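Local coordinates for protein exosome complex component Rrp41 (Archaeoglobus fulgidus, PDB 3M7N) that degrades RNA in the 3'-to-5' direction as the catalytic subunit of the archaeal exosome, and probably can also synthesise heteromeric RNA tails, at residues Glu9-Val13 and Ala167-Val172; Ser105-Phe109 and Leu141-Ser145. The protein carries 1 engineered substitution. The contacts are given in a common frame with arbitrary orientation. Residue numbers count along the deposited sequence, not the author numbering.

Contact 1 of 2, residues Glu9-Val13 and Ala167-Val172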
loop_
_atom_site.group_PDB
_atom_site.type_symbol
_atom_site.label_atom_id
_atom_site.label_comp_id
_atom_site.label_asym_id
_atom_site.label_seq_id
_atom_site.Cartn_x
_atom_site.Cartn_y
_atom_site.Cartn_z
ATOM N N GLU E 9 -24.294 4.333 40.726
ATOM C CA GLU E 9 -25.188 3.547 41.579
ATOM C C GLU E 9 -26.656 3.717 41.199
ATOM O O GLU E 9 -27.414 2.746 41.186
ATOM C CB GLU E 9 -25.001 3.891 43.062
ATOM N N LYS E 10 -27.058 4.946 40.888
ATOM C CA LYS E 10 -28.458 5.203 40.586
ATOM C C LYS E 10 -28.777 5.381 39.105
ATOM O O LYS E 10 -29.407 4.513 38.516
ATOM C CB LYS E 10 -28.990 6.377 41.391
ATOM C CG LYS E 10 -30.499 6.381 41.468
ATOM C CD LYS E 10 -31.034 5.107 42.111
ATOM C CE LYS E 10 -32.550 5.197 42.267
ATOM N NZ LYS E 10 -33.123 4.008 42.941
ATOM N N LEU E 11 -28.349 6.490 38.509
ATOM C CA LEU E 11 -28.704 6.833 37.108
ATOM C C LEU E 11 -30.062 7.521 36.943
ATOM O O LEU E 11 -30.163 8.547 36.274
ATOM C CB LEU E 11 -28.609 5.642 36.135
ATOM C CG LEU E 11 -27.232 5.065 35.795
ATOM C CD1 LEU E 11 -27.339 3.997 34.704
ATOM C CD2 LEU E 11 -26.268 6.152 35.372
ATOM N N ILE E 12 -31.111 6.954 37.522
ATOM C CA ILE E 12 -32.392 7.656 37.540
ATOM C C ILE E 12 -32.909 7.877 38.959
ATOM O O ILE E 12 -33.082 6.923 39.717
ATOM C CB ILE E 12 -33.455 6.964 36.674
ATOM C CG1 ILE E 12 -32.981 6.890 35.221
ATOM C CG2 ILE E 12 -34.763 7.746 36.732
ATOM C CD1 ILE E 12 -33.989 6.269 34.269
ATOM N N VAL E 13 -33.134 9.142 39.315
ATOM C CA VAL E 13 -33.670 9.492 40.636
ATOM C C VAL E 13 -34.877 10.415 40.508
ATOM O O VAL E 13 -34.799 11.467 39.878
ATOM C CB VAL E 13 -32.624 10.192 41.533
ATOM C CG1 VAL E 13 -31.395 9.332 41.690
ATOM C CG2 VAL E 13 -32.249 11.557 40.962
ATOM N N ALA E 167 -31.704 2.626 31.089
ATOM C CA ALA E 167 -31.101 2.930 32.378
ATOM C C ALA E 167 -32.056 2.589 33.517
ATOM O O ALA E 167 -33.232 2.959 33.489
ATOM C CB ALA E 167 -30.696 4.390 32.427
ATOM N N ASP E 168 -31.549 1.857 34.507
ATOM C CA ASP E 168 -32.367 1.415 35.636
ATOM C C ASP E 168 -33.661 0.813 35.156
ATOM O O ASP E 168 -34.695 0.986 35.788
ATOM C CB ASP E 168 -32.706 2.577 36.555
ATOM C CG ASP E 168 -31.489 3.147 37.251
ATOM O OD1 ASP E 168 -31.578 4.301 37.716
ATOM O OD2 ASP E 168 -30.453 2.453 37.340
ATOM N N GLY E 169 -33.613 0.122 34.028
ATOM C CA GLY E 169 -34.785 -0.566 33.530
ATOM C C GLY E 169 -35.647 0.333 32.674
ATOM O O GLY E 169 -36.645 -0.104 32.115
ATOM N N GLN E 170 -35.263 1.594 32.561
ATOM C CA GLN E 170 -36.083 2.554 31.832
ATOM C C GLN E 170 -35.435 2.985 30.517
ATOM O O GLN E 170 -34.244 3.279 30.475
ATOM C CB GLN E 170 -36.353 3.775 32.716
ATOM C CG GLN E 170 -36.631 5.061 31.935
ATOM C CD GLN E 170 -38.119 5.345 31.749
ATOM O OE1 GLN E 170 -38.696 5.085 30.679
ATOM N NE2 GLN E 170 -38.746 5.889 32.793
ATOM N N LEU E 171 -36.225 3.006 29.447
ATOM C CA LEU E 171 -35.773 3.534 28.164
ATOM C C LEU E 171 -35.522 5.035 28.281
ATOM O O LEU E 171 -36.331 5.774 28.850
ATOM C CB LEU E 171 -36.803 3.271 27.064
ATOM C CG LEU E 171 -36.618 2.064 26.137
ATOM C CD1 LEU E 171 -35.803 0.948 26.767
ATOM C CD2 LEU E 171 -37.965 1.547 25.676
ATOM N N VAL E 172 -34.394 5.497 27.759
ATOM C CA VAL E 172 -34.155 6.929 27.751
ATOM C C VAL E 172 -33.728 7.361 26.369
ATOM O O VAL E 172 -33.108 6.592 25.639
ATOM C CB VAL E 172 -33.132 7.338 28.804
ATOM C CG1 VAL E 172 -33.650 6.985 30.204
ATOM C CG2 VAL E 172 -31.801 6.651 28.544
#

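Contact 2 of 2, residues Ser105-Phe109 and Leu141-Ser145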
loop_
_atom_site.group_PDB
_atom_site.type_symbol
_atom_site.label_atom_id
_atom_site.label_comp_id
_atom_site.label_asym_id
_atom_site.label_seq_id
_atom_site.Cartn_x
_atom_site.Cartn_y
_atom_site.Cartn_z
ATOM N N SER E 105 -22.104 4.053 8.622
ATOM C CA SER E 105 -22.445 5.420 8.242
ATOM C C SER E 105 -22.485 5.574 6.743
ATOM O O SER E 105 -23.406 6.197 6.200
ATOM C CB SER E 105 -21.438 6.425 8.795
ATOM O OG SER E 105 -21.429 6.420 10.205
ATOM N N LYS E 106 -21.478 5.032 6.062
ATOM C CA LYS E 106 -21.471 5.104 4.604
ATOM C C LYS E 106 -22.720 4.434 4.060
ATOM O O LYS E 106 -23.362 4.905 3.100
ATOM C CB LYS E 106 -20.235 4.407 4.022
ATOM C CG LYS E 106 -20.239 4.387 2.502
ATOM C CD LYS E 106 -19.130 3.520 1.944
ATOM C CE LYS E 106 -19.663 2.148 1.567
ATOM N NZ LYS E 106 -18.703 1.064 1.947
ATOM N N GLU E 107 -23.034 3.297 4.664
ATOM C CA GLU E 107 -24.167 2.486 4.238
ATOM C C GLU E 107 -25.486 3.268 4.372
ATOM O O GLU E 107 -26.344 3.189 3.495
ATOM C CB GLU E 107 -24.172 1.148 4.996
ATOM C CG GLU E 107 -23.262 0.122 4.306
ATOM C CD GLU E 107 -22.759 -0.989 5.219
ATOM O OE1 GLU E 107 -23.103 -1.003 6.418
ATOM O OE2 GLU E 107 -21.997 -1.847 4.727
ATOM N N ALA E 108 -25.606 4.060 5.439
ATOM C CA ALA E 108 -26.803 4.869 5.661
ATOM C C ALA E 108 -27.004 5.870 4.535
ATOM O O ALA E 108 -28.134 6.178 4.154
ATOM C CB ALA E 108 -26.751 5.586 7.031
ATOM N N PHE E 109 -25.913 6.388 3.987
ATOM C CA PHE E 109 -26.054 7.385 2.930
ATOM C C PHE E 109 -26.163 6.778 1.542
ATOM O O PHE E 109 -26.761 7.384 0.640
ATOM C CB PHE E 109 -24.953 8.441 3.026
ATOM C CG PHE E 109 -25.130 9.375 4.192
ATOM C CD1 PHE E 109 -24.376 9.223 5.341
ATOM C CD2 PHE E 109 -26.096 10.384 4.152
ATOM C CE1 PHE E 109 -24.558 10.086 6.431
ATOM C CE2 PHE E 109 -26.271 11.236 5.216
ATOM C CZ PHE E 109 -25.503 11.091 6.359
ATOM N N LEU E 141 -23.598 11.547 12.063
ATOM C CA LEU E 141 -24.573 11.300 11.015
ATOM C C LEU E 141 -25.467 12.530 10.800
ATOM O O LEU E 141 -25.779 12.884 9.655
ATOM C CB LEU E 141 -25.409 10.058 11.318
ATOM C CG LEU E 141 -24.824 8.681 11.008
ATOM C CD1 LEU E 141 -25.714 7.567 11.603
ATOM C CD2 LEU E 141 -24.628 8.507 9.498
ATOM N N ASN E 142 -25.854 13.200 11.891
ATOM C CA ASN E 142 -26.685 14.390 11.736
ATOM C C ASN E 142 -25.906 15.480 11.044
ATOM O O ASN E 142 -26.432 16.157 10.159
ATOM C CB ASN E 142 -27.251 14.907 13.071
ATOM C CG ASN E 142 -28.321 14.005 13.632
ATOM O OD1 ASN E 142 -29.217 13.560 12.901
ATOM N ND2 ASN E 142 -28.224 13.702 14.925
ATOM N N ALA E 143 -24.654 15.656 11.458
ATOM C CA ALA E 143 -23.827 16.708 10.874
ATOM C C ALA E 143 -23.564 16.398 9.411
ATOM O O ALA E 143 -23.623 17.283 8.551
ATOM C CB ALA E 143 -22.535 16.861 11.641
ATOM N N ALA E 144 -23.328 15.126 9.107
ATOM C CA ALA E 144 -23.047 14.759 7.721
ATOM C C ALA E 144 -24.218 15.028 6.755
ATOM O O ALA E 144 -23.998 15.477 5.629
ATOM C CB ALA E 144 -22.580 13.328 7.631
ATOM N N SER E 145 -25.454 14.764 7.192
ATOM C CA SER E 145 -26.633 14.996 6.345
ATOM C C SER E 145 -26.824 16.483 6.095
ATOM O O SER E 145 -27.221 16.897 5.003
ATOM C CB SER E 145 -27.908 14.384 6.963
ATOM O OG SER E 145 -29.004 14.360 6.036
#

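Contact 1 of 2, residues Glu9-Val13 and Ala167-Val172
Asp-168 and Ile-12 carry most of this contact, burying 75 and 77 Å² of the 261 Å² shared by the two segments. Asp-168 occupies the second position of a type I' β turn, Ala-167 to Gln-170, that closes the β hairpin of strands 158-167 and 170-173, at one edge of the four-stranded antiparallel sheet in exoribonuclease domain 2: Ala-167 N donates to Gln-170 O at 2.7 Å and Gln-170 N to Ala-167 O at 2.6 Å. Its phi/psi of 48/35° lies in the left-handed region, and Gly-169 follows at 87/-3°, where a CB would press against the preceding carbonyl oxygen. From this turn the m rotamer of Asp-168 (chi1 -66°) directs the acid group at the N-terminal segment, and Ile-12 N donates to Asp-168 OD1 at 2.7 Å with an N-H...O angle of 141°. OD1 is crowded in the model, so its exact position is less certain.

Beside this polar link, Ile-12 adopts m for chi1 and t for chi2, which extends CD1 over the hairpin. Ile-12 CD1 lies 4.2 Å from Ala-167 CB, 3.7 Å from Gln-170 CG and 4.1 Å from Val-172 CG1. Leu-11, with the same m,t combination, brings its CD1 to 4.1 Å from Ala-167 CB, while its side chain also touches Leu-18. On the hairpin side, Glu-184 accepts hydrogen bonds from Gly-169 N and, weakly, Asp-168 N.

The chemistry therefore implies a side-chain-to-backbone attachment with an apolar flank: one acid group receives a main-chain NH, and aliphatic packing, rather than strand pairing, joins the N-terminal segment to the hairpin.

Contact 2 of 2, residues Ser105-Phe109 and Leu141-Ser145
Phe-109 and Leu-141 bury 78 and 70 Å² respectively, together well over half of the 214 Å² enclosed between these helical segments. Their closest atoms, Phe-109 CE1 and Leu-141 CD2, are 3.5 Å apart, with the methyl approaching the ring obliquely. The segment axes come no closer than 11.3 Å and cross at -41°, so large side chains must span the gap. Phe-109 points its CA-to-CB bond toward the other helix, whereas that of Leu-141 runs sideways; its m,t rotamer (chi1 -81°, chi2 170°) nevertheless brings CD2 inward. That methyl also reaches Ser-105 CB at 3.9 Å and Ala-108 CB at 4.4 Å, and so sits among three residues of the facing segment.

Farther along segment 141-145, the ring tip meets small residues: Phe-109 CZ is 3.9 Å from Ala-144 CB and 3.8 Å from Ser-145 N. No hydrogen bond crosses between the segments. Both serine hydroxyls are engaged outside them, Ser-105 OG with Ile-101 O and Ser-145 OG with Ile-159 N.

Within the RNase PH fold, this buried packing joins helices 96-110 and 136-150 and is bordered by strands of two sheets. Tyr-77 of strand 74-81 touches Ser-105, Phe-109 and Ala-144, while strand 158-167 meets Phe-109 through Ile-159 and Leu-141 through Ser-161. Asn-142 packs on Ile-229 and Gln-233 of helix 212-248.

From the N terminus, the chain enters contact 1 at residues 9-13, builds the mixed sheet up to strand 74-81, and reaches helix 96-110, where contact 2 begins. Strand 122-129 then returns to that sheet before helix 136-150 closes the shorter loop, 31 residues between segments. Strand 158-167 leads on to the hairpin turn that closes contact 1 across 153 intervening residues, so contact 2 is nested inside contact 1. Their centres are 29 Å apart and they do not touch. Contact 2 joins two helices near the chain's centre; contact 1 ties the N-terminal segment to the edge hairpin of the four-stranded antiparallel sheet.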